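Local atomic coordinates of extracellular serine protease (PDB entry 3WQB), a protein that cleaves peptide bonds that follow two basic residues, one of them lysine, as a calcium-binding, secreted serine endopeptidase and probable virulence factor that attacks host plasma proteins. Residues N175-M180 and A338-S343; K214-G219 and N255-A260; D44-R49 and T313-G318; M303-T308 and D327-M332. The protein carries 1 engineered substitution. All blocks are in the same frame, centred on the assembly; numbering follows the deposited sequence.

Contact 1 (N175-M180 and A338-S343)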
loop_
_atom_site.group_PDB
_atom_site.type_symbol
_atom_site.label_atom_id
_atom_site.label_comp_id
_atom_site.label_asym_id
_atom_site.label_seq_id
_atom_site.Cartn_x
_atom_site.Cartn_y
_atom_site.Cartn_z
ATOM N N ASN A 175 -1.332 7.389 -7.823
ATOM C CA ASN A 175 -2.263 6.792 -6.881
ATOM C C ASN A 175 -2.387 5.290 -7.084
ATOM O O ASN A 175 -2.778 4.847 -8.159
ATOM C CB ASN A 175 -3.633 7.455 -7.024
ATOM C CG ASN A 175 -4.600 7.004 -5.959
ATOM O OD1 ASN A 175 -4.792 7.701 -4.963
ATOM N ND2 ASN A 175 -5.202 5.829 -6.150
ATOM N N GLN A 176 -2.027 4.521 -6.056
ATOM C CA GLN A 176 -2.059 3.057 -6.121
ATOM C C GLN A 176 -2.968 2.482 -5.034
ATOM O O GLN A 176 -2.508 2.086 -3.947
ATOM C CB GLN A 176 -0.665 2.475 -5.972
ATOM C CG GLN A 176 0.329 3.015 -6.962
ATOM C CD GLN A 176 1.714 2.654 -6.530
ATOM O OE1 GLN A 176 2.268 1.626 -6.951
ATOM N NE2 GLN A 176 2.253 3.442 -5.600
ATOM N N SER A 177 -4.265 2.463 -5.334
ATOM C CA SER A 177 -5.280 1.960 -4.407
ATOM C C SER A 177 -5.380 0.438 -4.483
ATOM O O SER A 177 -6.482 -0.124 -4.618
ATOM C CB SER A 177 -6.629 2.601 -4.725
ATOM O OG SER A 177 -6.656 3.954 -4.302
ATOM N N TYR A 178 -4.228 -0.227 -4.406
ATOM C CA TYR A 178 -4.151 -1.674 -4.576
ATOM C C TYR A 178 -3.018 -2.273 -3.755
ATOM O O TYR A 178 -2.184 -1.549 -3.216
ATOM C CB TYR A 178 -4.017 -2.052 -6.067
ATOM C CG TYR A 178 -2.819 -1.453 -6.770
ATOM C CD1 TYR A 178 -1.527 -1.967 -6.573
ATOM C CD2 TYR A 178 -2.979 -0.398 -7.668
ATOM C CE1 TYR A 178 -0.421 -1.423 -7.228
ATOM C CE2 TYR A 178 -1.886 0.151 -8.332
ATOM C CZ TYR A 178 -0.613 -0.367 -8.107
ATOM O OH TYR A 178 0.471 0.171 -8.756
ATOM N N GLY A 179 -3.018 -3.601 -3.643
ATOM C CA GLY A 179 -1.973 -4.288 -2.916
ATOM C C GLY A 179 -2.088 -5.784 -3.094
ATOM O O GLY A 179 -3.028 -6.283 -3.732
ATOM N N MET A 180 -1.130 -6.490 -2.509
ATOM C CA MET A 180 -1.057 -7.931 -2.629
ATOM C C MET A 180 -1.101 -8.581 -1.254
ATOM O O MET A 180 -0.199 -8.382 -0.442
ATOM C CB MET A 180 0.218 -8.328 -3.375
ATOM C CG MET A 180 0.255 -9.815 -3.728
ATOM S SD MET A 180 1.730 -10.264 -4.634
ATOM C CE MET A 180 2.921 -10.014 -3.361
ATOM N N ALA A 338 -8.380 5.816 1.425
ATOM C CA ALA A 338 -7.334 6.542 2.139
ATOM C C ALA A 338 -6.247 7.011 1.172
ATOM O O ALA A 338 -5.686 8.101 1.327
ATOM C CB ALA A 338 -6.746 5.681 3.224
ATOM N N THR A 339 -5.983 6.184 0.164
ATOM C CA THR A 339 -4.953 6.473 -0.823
ATOM C C THR A 339 -5.277 7.744 -1.627
ATOM O O THR A 339 -4.458 8.665 -1.629
ATOM C CB THR A 339 -4.668 5.215 -1.689
ATOM O OG1 THR A 339 -4.197 4.165 -0.832
ATOM C CG2 THR A 339 -3.609 5.495 -2.730
ATOM N N PRO A 340 -6.471 7.829 -2.274
ATOM C CA PRO A 340 -6.792 9.078 -2.988
ATOM C C PRO A 340 -7.015 10.265 -2.053
ATOM O O PRO A 340 -6.815 11.399 -2.462
ATOM C CB PRO A 340 -8.076 8.733 -3.764
ATOM C CG PRO A 340 -8.664 7.559 -3.035
ATOM C CD PRO A 340 -7.444 6.771 -2.596
ATOM N N SER A 341 -7.426 10.008 -0.815
ATOM C CA SER A 341 -7.475 11.091 0.174
ATOM C C SER A 341 -6.100 11.732 0.355
ATOM O O SER A 341 -5.981 12.950 0.430
ATOM C CB SER A 341 -8.040 10.588 1.499
ATOM O OG SER A 341 -9.398 10.212 1.348
ATOM N N THR A 342 -5.074 10.891 0.395
ATOM C CA THR A 342 -3.695 11.337 0.511
ATOM C C THR A 342 -3.178 11.934 -0.802
ATOM O O THR A 342 -2.495 12.955 -0.779
ATOM C CB THR A 342 -2.809 10.174 0.996
ATOM O OG1 THR A 342 -3.349 9.670 2.226
ATOM C CG2 THR A 342 -1.372 10.612 1.218
ATOM N N SER A 343 -3.523 11.315 -1.936
ATOM C CA SER A 343 -3.171 11.858 -3.258
ATOM C C SER A 343 -3.717 13.270 -3.420
ATOM O O SER A 343 -3.016 14.163 -3.888
ATOM C CB SER A 343 -3.699 10.950 -4.375
ATOM O OG SER A 343 -3.015 9.706 -4.356
#

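Contact 2 (K214-G219 and N255-A260)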
loop_
_atom_site.group_PDB
_atom_site.type_symbol
_atom_site.label_atom_id
_atom_site.label_comp_id
_atom_site.label_asym_id
_atom_site.label_seq_id
_atom_site.Cartn_x
_atom_site.Cartn_y
_atom_site.Cartn_z
ATOM N N LYS A 214 0.200 4.710 -1.671
ATOM C CA LYS A 214 -0.009 3.278 -1.694
ATOM C C LYS A 214 -0.933 2.800 -0.572
ATOM O O LYS A 214 -0.717 3.120 0.599
ATOM C CB LYS A 214 1.356 2.589 -1.582
ATOM C CG LYS A 214 1.341 1.064 -1.623
ATOM C CD LYS A 214 0.808 0.530 -2.955
ATOM C CE LYS A 214 1.149 -0.932 -3.135
ATOM N NZ LYS A 214 0.438 -1.797 -2.139
ATOM N N ALA A 215 -1.965 2.033 -0.932
ATOM C CA ALA A 215 -2.891 1.467 0.050
ATOM C C ALA A 215 -2.194 0.440 0.936
ATOM O O ALA A 215 -1.474 -0.431 0.438
ATOM C CB ALA A 215 -4.058 0.825 -0.665
ATOM N N ALA A 216 -2.415 0.530 2.249
ATOM C CA ALA A 216 -1.835 -0.450 3.170
ATOM C C ALA A 216 -2.433 -1.844 3.056
ATOM O O ALA A 216 -1.791 -2.818 3.434
ATOM C CB ALA A 216 -1.973 0.030 4.588
ATOM N N GLY A 217 -3.665 -1.932 2.554
ATOM C CA GLY A 217 -4.448 -3.174 2.628
ATOM C C GLY A 217 -5.606 -3.072 3.603
ATOM O O GLY A 217 -5.617 -2.202 4.487
ATOM N N ASN A 218 -6.564 -3.979 3.434
ATOM C CA ASN A 218 -7.778 -4.051 4.241
ATOM C C ASN A 218 -7.842 -5.365 4.993
ATOM O O ASN A 218 -8.918 -5.962 5.101
ATOM C CB ASN A 218 -9.016 -3.950 3.342
ATOM C CG ASN A 218 -9.062 -2.668 2.552
ATOM O OD1 ASN A 218 -8.480 -1.649 2.943
ATOM N ND2 ASN A 218 -9.779 -2.702 1.448
ATOM N N GLY A 219 -6.703 -5.797 5.528
ATOM C CA GLY A 219 -6.600 -7.127 6.112
ATOM C C GLY A 219 -6.460 -7.193 7.612
ATOM O O GLY A 219 -5.886 -8.163 8.121
ATOM N N ASN A 255 7.045 4.324 -1.950
ATOM C CA ASN A 255 5.626 4.328 -1.638
ATOM C C ASN A 255 5.364 4.979 -0.296
ATOM O O ASN A 255 5.970 4.586 0.714
ATOM C CB ASN A 255 5.100 2.897 -1.592
ATOM C CG ASN A 255 4.804 2.343 -2.952
ATOM O OD1 ASN A 255 4.378 3.079 -3.841
ATOM N ND2 ASN A 255 5.007 1.034 -3.129
ATOM N N LEU A 256 4.472 5.970 -0.296
ATOM C CA LEU A 256 3.919 6.514 0.933
ATOM C C LEU A 256 2.698 5.653 1.259
ATOM O O LEU A 256 1.669 5.746 0.579
ATOM C CB LEU A 256 3.523 7.983 0.725
ATOM C CG LEU A 256 3.205 8.829 1.967
ATOM C CD1 LEU A 256 3.132 10.303 1.614
ATOM C CD2 LEU A 256 1.900 8.376 2.612
ATOM N N VAL A 257 2.828 4.809 2.277
ATOM C CA VAL A 257 1.800 3.812 2.596
ATOM C C VAL A 257 0.807 4.371 3.612
ATOM O O VAL A 257 1.208 4.951 4.624
ATOM C CB VAL A 257 2.425 2.491 3.084
ATOM C CG1 VAL A 257 1.351 1.441 3.287
ATOM C CG2 VAL A 257 3.447 1.963 2.078
ATOM N N VAL A 258 -0.492 4.214 3.330
ATOM C CA VAL A 258 -1.527 4.825 4.170
ATOM C C VAL A 258 -2.533 3.838 4.720
ATOM O O VAL A 258 -2.971 2.921 4.020
ATOM C CB VAL A 258 -2.271 5.982 3.451
ATOM C CG1 VAL A 258 -1.300 7.064 3.042
ATOM C CG2 VAL A 258 -3.038 5.487 2.248
ATOM N N SER A 259 -2.888 4.049 5.979
ATOM C CA SER A 259 -3.989 3.327 6.601
ATOM C C SER A 259 -5.283 4.150 6.525
ATOM O O SER A 259 -5.259 5.351 6.241
ATOM C CB SER A 259 -3.649 3.014 8.048
ATOM O OG SER A 259 -3.490 4.201 8.808
ATOM N N ALA A 260 -6.411 3.490 6.785
ATOM C CA ALA A 260 -7.712 4.123 6.659
ATOM C C ALA A 260 -8.310 4.446 8.022
ATOM O O ALA A 260 -8.258 3.630 8.964
ATOM C CB ALA A 260 -8.664 3.219 5.899
#

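Contact 3 (D44-R49 and T313-G318)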
loop_
_atom_site.group_PDB
_atom_site.type_symbol
_atom_site.label_atom_id
_atom_site.label_comp_id
_atom_site.label_asym_id
_atom_site.label_seq_id
_atom_site.Cartn_x
_atom_site.Cartn_y
_atom_site.Cartn_z
ATOM N N ASP A 44 -24.073 11.854 8.106
ATOM C CA ASP A 44 -24.125 10.411 7.919
ATOM C C ASP A 44 -23.597 9.890 6.579
ATOM O O ASP A 44 -23.452 8.680 6.415
ATOM C CB ASP A 44 -25.527 9.846 8.244
ATOM C CG ASP A 44 -26.634 10.391 7.337
ATOM O OD1 ASP A 44 -26.335 10.922 6.244
ATOM O OD2 ASP A 44 -27.819 10.257 7.740
ATOM N N GLY A 45 -23.278 10.781 5.637
ATOM C CA GLY A 45 -22.875 10.330 4.292
ATOM C C GLY A 45 -23.901 9.424 3.614
ATOM O O GLY A 45 -23.545 8.577 2.785
ATOM N N PHE A 46 -25.178 9.622 3.971
ATOM C CA PHE A 46 -26.319 8.815 3.490
ATOM C C PHE A 46 -26.408 7.414 4.102
ATOM O O PHE A 46 -27.255 6.604 3.711
ATOM C CB PHE A 46 -26.407 8.767 1.959
ATOM C CG PHE A 46 -26.433 10.120 1.304
ATOM C CD1 PHE A 46 -27.564 10.936 1.390
ATOM C CD2 PHE A 46 -25.332 10.576 0.576
ATOM C CE1 PHE A 46 -27.595 12.177 0.761
ATOM C CE2 PHE A 46 -25.352 11.822 -0.056
ATOM C CZ PHE A 46 -26.491 12.630 0.039
ATOM N N SER A 47 -25.543 7.139 5.074
ATOM C CA SER A 47 -25.616 5.911 5.854
ATOM C C SER A 47 -26.551 6.118 7.043
ATOM O O SER A 47 -27.104 7.205 7.226
ATOM C CB SER A 47 -24.223 5.498 6.336
ATOM O OG SER A 47 -23.865 6.176 7.527
ATOM N N ALA A 48 -26.698 5.080 7.863
ATOM C CA ALA A 48 -27.652 5.109 8.973
ATOM C C ALA A 48 -27.272 6.073 10.100
ATOM O O ALA A 48 -28.141 6.539 10.833
ATOM C CB ALA A 48 -27.882 3.710 9.518
ATOM N N ARG A 49 -25.981 6.383 10.243
ATOM C CA ARG A 49 -25.562 7.322 11.291
ATOM C C ARG A 49 -24.307 8.092 10.915
ATOM O O ARG A 49 -23.550 7.670 10.045
ATOM C CB ARG A 49 -25.371 6.618 12.648
ATOM C CG ARG A 49 -24.079 5.814 12.787
ATOM C CD ARG A 49 -23.721 5.638 14.262
ATOM N NE ARG A 49 -22.547 4.783 14.457
ATOM C CZ ARG A 49 -21.283 5.209 14.447
ATOM N NH1 ARG A 49 -20.996 6.490 14.248
ATOM N NH2 ARG A 49 -20.295 4.347 14.629
ATOM N N THR A 313 -28.260 -0.117 1.086
ATOM C CA THR A 313 -28.979 0.640 2.111
ATOM C C THR A 313 -28.491 2.093 2.204
ATOM O O THR A 313 -29.113 2.918 2.863
ATOM C CB THR A 313 -28.913 -0.014 3.508
ATOM O OG1 THR A 313 -27.566 0.009 3.993
ATOM C CG2 THR A 313 -29.435 -1.460 3.479
ATOM N N ASN A 314 -27.382 2.416 1.540
ATOM C CA ASN A 314 -26.993 3.815 1.431
ATOM C C ASN A 314 -28.077 4.606 0.696
ATOM O O ASN A 314 -28.484 4.220 -0.401
ATOM C CB ASN A 314 -25.644 3.964 0.745
ATOM C CG ASN A 314 -25.168 5.387 0.762
ATOM O OD1 ASN A 314 -25.599 6.207 -0.053
ATOM N ND2 ASN A 314 -24.319 5.716 1.732
ATOM N N ARG A 315 -28.546 5.696 1.301
ATOM C CA ARG A 315 -29.713 6.401 0.752
ATOM C C ARG A 315 -29.474 7.125 -0.572
ATOM O O ARG A 315 -30.434 7.481 -1.265
ATOM C CB ARG A 315 -30.311 7.375 1.774
ATOM C CG ARG A 315 -30.737 6.726 3.086
ATOM C CD ARG A 315 -31.504 7.707 3.987
ATOM N NE ARG A 315 -30.807 8.990 4.138
ATOM C CZ ARG A 315 -29.813 9.225 4.997
ATOM N NH1 ARG A 315 -29.394 8.278 5.827
ATOM N NH2 ARG A 315 -29.240 10.420 5.035
ATOM N N LEU A 316 -28.213 7.347 -0.936
ATOM C CA LEU A 316 -27.912 8.002 -2.197
ATOM C C LEU A 316 -28.207 7.098 -3.392
ATOM O O LEU A 316 -28.438 7.585 -4.496
ATOM C CB LEU A 316 -26.450 8.460 -2.213
ATOM C CG LEU A 316 -25.901 9.157 -3.466
ATOM C CD1 LEU A 316 -26.660 10.441 -3.741
ATOM C CD2 LEU A 316 -24.420 9.435 -3.312
ATOM N N HIS A 317 -28.177 5.789 -3.174
ATOM C CA HIS A 317 -28.291 4.826 -4.274
ATOM C C HIS A 317 -29.728 4.648 -4.736
ATOM O O HIS A 317 -30.645 4.646 -3.926
ATOM C CB HIS A 317 -27.701 3.481 -3.851
ATOM C CG HIS A 317 -26.207 3.496 -3.690
ATOM N ND1 HIS A 317 -25.411 2.492 -4.191
ATOM C CD2 HIS A 317 -25.372 4.373 -3.078
ATOM C CE1 HIS A 317 -24.146 2.750 -3.902
ATOM N NE2 HIS A 317 -24.095 3.884 -3.225
ATOM N N GLY A 318 -29.907 4.511 -6.049
ATOM C CA GLY A 318 -31.238 4.329 -6.641
ATOM C C GLY A 318 -32.224 5.371 -6.157
ATOM O O GLY A 318 -33.382 5.055 -5.837
#

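Contact 4 (M303-T308 and D327-M332). With CA (calcium ion), chain E.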
loop_
_atom_site.group_PDB
_atom_site.type_symbol
_atom_site.label_atom_id
_atom_site.label_comp_id
_atom_site.label_asym_id
_atom_site.label_seq_id
_atom_site.Cartn_x
_atom_site.Cartn_y
_atom_site.Cartn_z
ATOM N N MET A 303 -24.579 0.817 -14.432
ATOM C CA MET A 303 -23.150 0.613 -14.185
ATOM C C MET A 303 -22.779 1.171 -12.821
ATOM O O MET A 303 -23.336 2.175 -12.378
ATOM C CB MET A 303 -22.315 1.340 -15.246
ATOM C CG MET A 303 -22.527 0.841 -16.679
ATOM S SD MET A 303 -21.856 -0.806 -16.986
ATOM C CE MET A 303 -20.114 -0.431 -17.117
ATOM N N GLY A 304 -21.806 0.533 -12.184
ATOM C CA GLY A 304 -21.187 1.092 -10.990
ATOM C C GLY A 304 -21.703 0.516 -9.693
ATOM O O GLY A 304 -22.539 -0.403 -9.676
ATOM N N TYR A 305 -21.205 1.065 -8.585
ATOM C CA TYR A 305 -21.682 0.661 -7.258
ATOM C C TYR A 305 -23.105 1.161 -6.976
ATOM O O TYR A 305 -23.797 0.605 -6.120
ATOM C CB TYR A 305 -20.743 1.162 -6.161
ATOM C CG TYR A 305 -19.321 0.658 -6.218
ATOM C CD1 TYR A 305 -19.018 -0.623 -6.682
ATOM C CD2 TYR A 305 -18.267 1.473 -5.793
ATOM C CE1 TYR A 305 -17.709 -1.084 -6.715
ATOM C CE2 TYR A 305 -16.952 1.019 -5.821
ATOM C CZ TYR A 305 -16.675 -0.253 -6.289
ATOM O OH TYR A 305 -15.365 -0.699 -6.311
ATOM N N ASN A 306 -23.524 2.201 -7.692
ATOM C CA ASN A 306 -24.892 2.686 -7.655
ATOM C C ASN A 306 -25.548 2.268 -8.970
ATOM O O ASN A 306 -25.396 2.925 -10.008
ATOM C CB ASN A 306 -24.931 4.205 -7.443
ATOM C CG ASN A 306 -26.343 4.761 -7.380
ATOM O OD1 ASN A 306 -27.326 4.019 -7.410
ATOM N ND2 ASN A 306 -26.449 6.080 -7.268
ATOM N N ARG A 307 -26.226 1.123 -8.919
ATOM C CA ARG A 307 -26.914 0.582 -10.082
ATOM C C ARG A 307 -28.101 -0.247 -9.629
ATOM O O ARG A 307 -28.098 -0.804 -8.533
ATOM C CB ARG A 307 -25.961 -0.226 -10.980
ATOM C CG ARG A 307 -25.501 -1.559 -10.418
ATOM C CD ARG A 307 -24.598 -2.291 -11.394
ATOM N NE ARG A 307 -24.350 -3.676 -10.986
ATOM C CZ ARG A 307 -23.318 -4.076 -10.248
ATOM N NH1 ARG A 307 -22.414 -3.205 -9.829
ATOM N NH2 ARG A 307 -23.178 -5.358 -9.932
ATOM N N THR A 308 -29.100 -0.336 -10.505
ATOM C CA THR A 308 -30.390 -0.899 -10.140
ATOM C C THR A 308 -30.310 -2.328 -9.604
ATOM O O THR A 308 -30.987 -2.662 -8.632
ATOM C CB THR A 308 -31.386 -0.775 -11.316
ATOM O OG1 THR A 308 -31.375 0.576 -11.803
ATOM C CG2 THR A 308 -32.813 -1.143 -10.881
ATOM N N ASP A 327 -25.039 8.603 -10.870
ATOM C CA ASP A 327 -23.675 8.974 -11.229
ATOM C C ASP A 327 -22.737 9.025 -10.024
ATOM O O ASP A 327 -21.538 9.243 -10.200
ATOM C CB ASP A 327 -23.640 10.339 -11.933
ATOM C CG ASP A 327 -24.202 10.309 -13.346
ATOM O OD1 ASP A 327 -24.274 9.231 -13.980
ATOM O OD2 ASP A 327 -24.550 11.405 -13.835
ATOM N N TYR A 328 -23.286 8.854 -8.817
ATOM C CA TYR A 328 -22.520 8.953 -7.559
ATOM C C TYR A 328 -22.823 7.752 -6.681
ATOM O O TYR A 328 -23.852 7.101 -6.842
ATOM C CB TYR A 328 -22.821 10.294 -6.842
ATOM C CG TYR A 328 -22.630 11.393 -7.838
ATOM C CD1 TYR A 328 -21.357 11.861 -8.139
ATOM C CD2 TYR A 328 -23.707 11.870 -8.598
ATOM C CE1 TYR A 328 -21.149 12.809 -9.122
ATOM C CE2 TYR A 328 -23.514 12.820 -9.592
ATOM C CZ TYR A 328 -22.229 13.281 -9.854
ATOM O OH TYR A 328 -22.008 14.207 -10.838
ATOM N N ASN A 329 -21.901 7.415 -5.790
ATOM C CA ASN A 329 -22.161 6.333 -4.839
ATOM C C ASN A 329 -21.719 6.765 -3.440
ATOM O O ASN A 329 -20.980 7.740 -3.305
ATOM C CB ASN A 329 -21.511 5.000 -5.284
ATOM C CG ASN A 329 -19.986 4.970 -5.100
ATOM O OD1 ASN A 329 -19.485 4.957 -3.972
ATOM N ND2 ASN A 329 -19.253 4.890 -6.215
ATOM N N GLY A 330 -22.196 6.060 -2.419
ATOM C CA GLY A 330 -21.852 6.379 -1.032
ATOM C C GLY A 330 -21.165 5.235 -0.315
ATOM O O GLY A 330 -21.090 5.218 0.921
ATOM N N VAL A 331 -20.676 4.261 -1.078
ATOM C CA VAL A 331 -20.131 3.033 -0.494
ATOM C C VAL A 331 -18.639 2.828 -0.746
ATOM O O VAL A 331 -18.061 1.857 -0.262
ATOM C CB VAL A 331 -20.911 1.779 -0.958
ATOM C CG1 VAL A 331 -22.368 1.858 -0.519
ATOM C CG2 VAL A 331 -20.785 1.586 -2.470
ATOM N N MET A 332 -18.009 3.733 -1.494
ATOM C CA MET A 332 -16.570 3.616 -1.702
ATOM C C MET A 332 -15.853 3.697 -0.360
ATOM O O MET A 332 -16.219 4.492 0.490
ATOM C CB MET A 332 -16.078 4.688 -2.670
ATOM C CG MET A 332 -14.597 4.642 -2.978
ATOM S SD MET A 332 -14.063 3.034 -3.586
ATOM C CE MET A 332 -12.316 3.345 -3.781
HETATM CA CA CA E . -23.907 4.197 -11.539
#

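Contact 1 (N175-M180 and A338-S343)
Asn175 and Ser343 join a strand to a helix through one short hydrogen bond: the hydroxyl OG of Ser343 donates to OD1 of Asn175 across 2.7 Å. The donor lies in the carbonyl plane and takes a lone pair, at a C=O...O angle of 119°. Around that oxygen the helix supplies carbon. CA of Pro340 comes to 3.1 Å from OD1 of Asn175, and the methyl CG2 of Thr339 stands 3.4 Å from the same OD1. Ser177 adds a second touch, its OG resting 3.4 Å from CD of Pro340 and almost as near CB of Thr339.

The next shell explains the pose of the amide. With CG anti to the backbone N (chi1 -173°), Asn175 reaches toward the helix. Its ND2 donates to OG of Ser177 at 3.0 Å, almost in the amide plane. Ser177, the centre of an inverse gamma turn, is itself bonded to the backbone O of Ala336, the engineered residue at the predicted serine position of the charge relay, and lies beside Asp78, another predicted relay residue. Val119 of helix 115-124 also packs on Asn175 and Ser177. The buried carboxamide thus has its oxygen and its nitrogen each engaged by a hydroxyl, which defines its orientation, and the polar chain reaches the predicted catalytic end of helix 335-352.

Contact 2 (K214-G219 and N255-A260)
The shortest polar bond across the two strands runs from N of Lys214 to O of Leu256, at 2.9 Å. The amide N of Val258 donates to O of Lys214 at 3.0 Å, nearly along the C=O axis (171°), while CA of Val257 makes a weaker CH...O contact with the same Lys214 O at 3.3 Å. N of Ala216 continues the ladder, donating to O of Val258 at 3.0 Å. Bridges of Lys214 with Val257 and of Ala215 with Val258 define the parallel register.

On the face of Lys214 and Val257, CB of Lys214 packs 3.7 Å from CG of Asn255, the two side chains crossing obliquely. CG1 of Val257, anti to its backbone N (chi1 -175°), lies 3.8 Å from CB of Ala216, whose CB also sits only 3.1 Å from O of Val258. The lysine chain, bent at chi2 and chi4, carries its NZ away from this strand to Asn250 OD1 and Tyr178 O. The amide of Asn255 is likewise held from outside, by Gln176 through OD1 and by Ser249 through ND2. Ala215 and Val258, on the other face, pack against Thr339 of helix 335-352.

Past Ala216 the first chain leaves the sheet, and Asn218 OD1 accepts from the backbone N of Thr335, close to the engineered Ala336, at a predicted charge-relay position. Neighbouring parallel strands, fourth and fifth in a six-stranded sheet, with the helix of the nucleophile position packed across one face, belong to the alpha/beta subtilisin fold.

Contact 3 (D44-R49 and T313-G318)
Arg315 and Asp44 form a salt bridge. The guanidinium grips the carboxylate end-on with NH1 and NH2, the two planes being 57° apart. NH2 of Arg315 reaches both Asp44 oxygens on their syn sides, somewhat out of the carboxylate plane, 3.1 Å from OD2 and 3.2 Å from OD1, whereas NH1 meets OD2 from above that plane. The chain of Arg315 bends at chi3 (-49°), which sets NE.

Hydrogen bonds to backbone carbonyls form the second group. N of Arg315 donates to O of Phe46 at 2.9 Å in an almost straight line (178°), and NH1 of the same arginine reaches O of Ser47, also at 2.9 Å. ND2 of Asn314 donates to O of Gly45 at 3.1 Å, within its own amide plane, and is shared with the backbone O of Gly287.

Two tight turns present these atoms: a type I' turn from Asp44 to Ser47 and a type I turn from Asn314 to His317. Each opens with an Asx turn, OD1 of Asp44 accepting from N of Phe46 and OD1 of Asn314 from N of Leu316. Gln34 also bonds OD1 of Asp44.

Apolar contact centres on the buried Phe46 ring. CB of Leu316 lies over one face as a CH-pi contact, 4.1 Å from the ring centroid, and Val294 of strand 293-296 touches both side chains.

Contact 4 (M303-T308 and D327-M332)
A calcium site of the subtilisin domain is built partly from the loop 303-308, which packs against strand 328-329 and the corner that follows it. The calcium ion is bound by O of Met303 at 2.3 Å and O of Asn306 at 2.5 Å, with Asp297, Leu298, Gly300 and Cys326 completing the site. Between these two ligands Tyr305 faces the second segment, its backbone N bonded to Asp297.

Asn306 also turns its side chain to the strand: CG is anti to the backbone N (chi1 -179°), and ND2 donates to O of Tyr328 at 2.8 Å, the acceptor lying in the amide plane. Tyr305 and Asn329 run side by side, CD2 of the ring 3.6 Å from ND2 of Asn329. CB of Tyr305 rests 3.7 Å from CG2 of Val331, and SD of Met332 sits near the ring edge, 4.2 Å from CE2 of Tyr305. OD1 of Asn329 accepts from N of Val331 and N of Met332, which braces the corner, while its ND2 is satisfied by Ser118.

One residue, Asn306, thus gives its backbone O to calcium and its side-chain ND2 to O of Tyr328, while OD1 meets Gly318 N, so the ion's coordination and the strand's position are likely coupled.

Overall arrangement
Contacts 1 and 2 share the parallel sheet, their centres 7 Å apart. Both lie near the predicted charge relay: Ser177 beside Asp78 and the engineered Ala336, the side chain of Ala215 about 5 Å from that of Ala336 and about 7 Å from that of His115. Contacts 3 and 4, with centres 11 Å apart, form a second pair near two calcium sites of the subtilisin domain and touch: Gly318 N lies 3.0 Å from Asn306 OD1, a probable hydrogen bond. Strand 331-332 of contact 4 leads into helix 335-352 of contact 1, the nearest atoms being about 6 Å apart, and Tyr305 packs on His115. Contact 3 stays about 14 Å from contact 1 between nearest atoms.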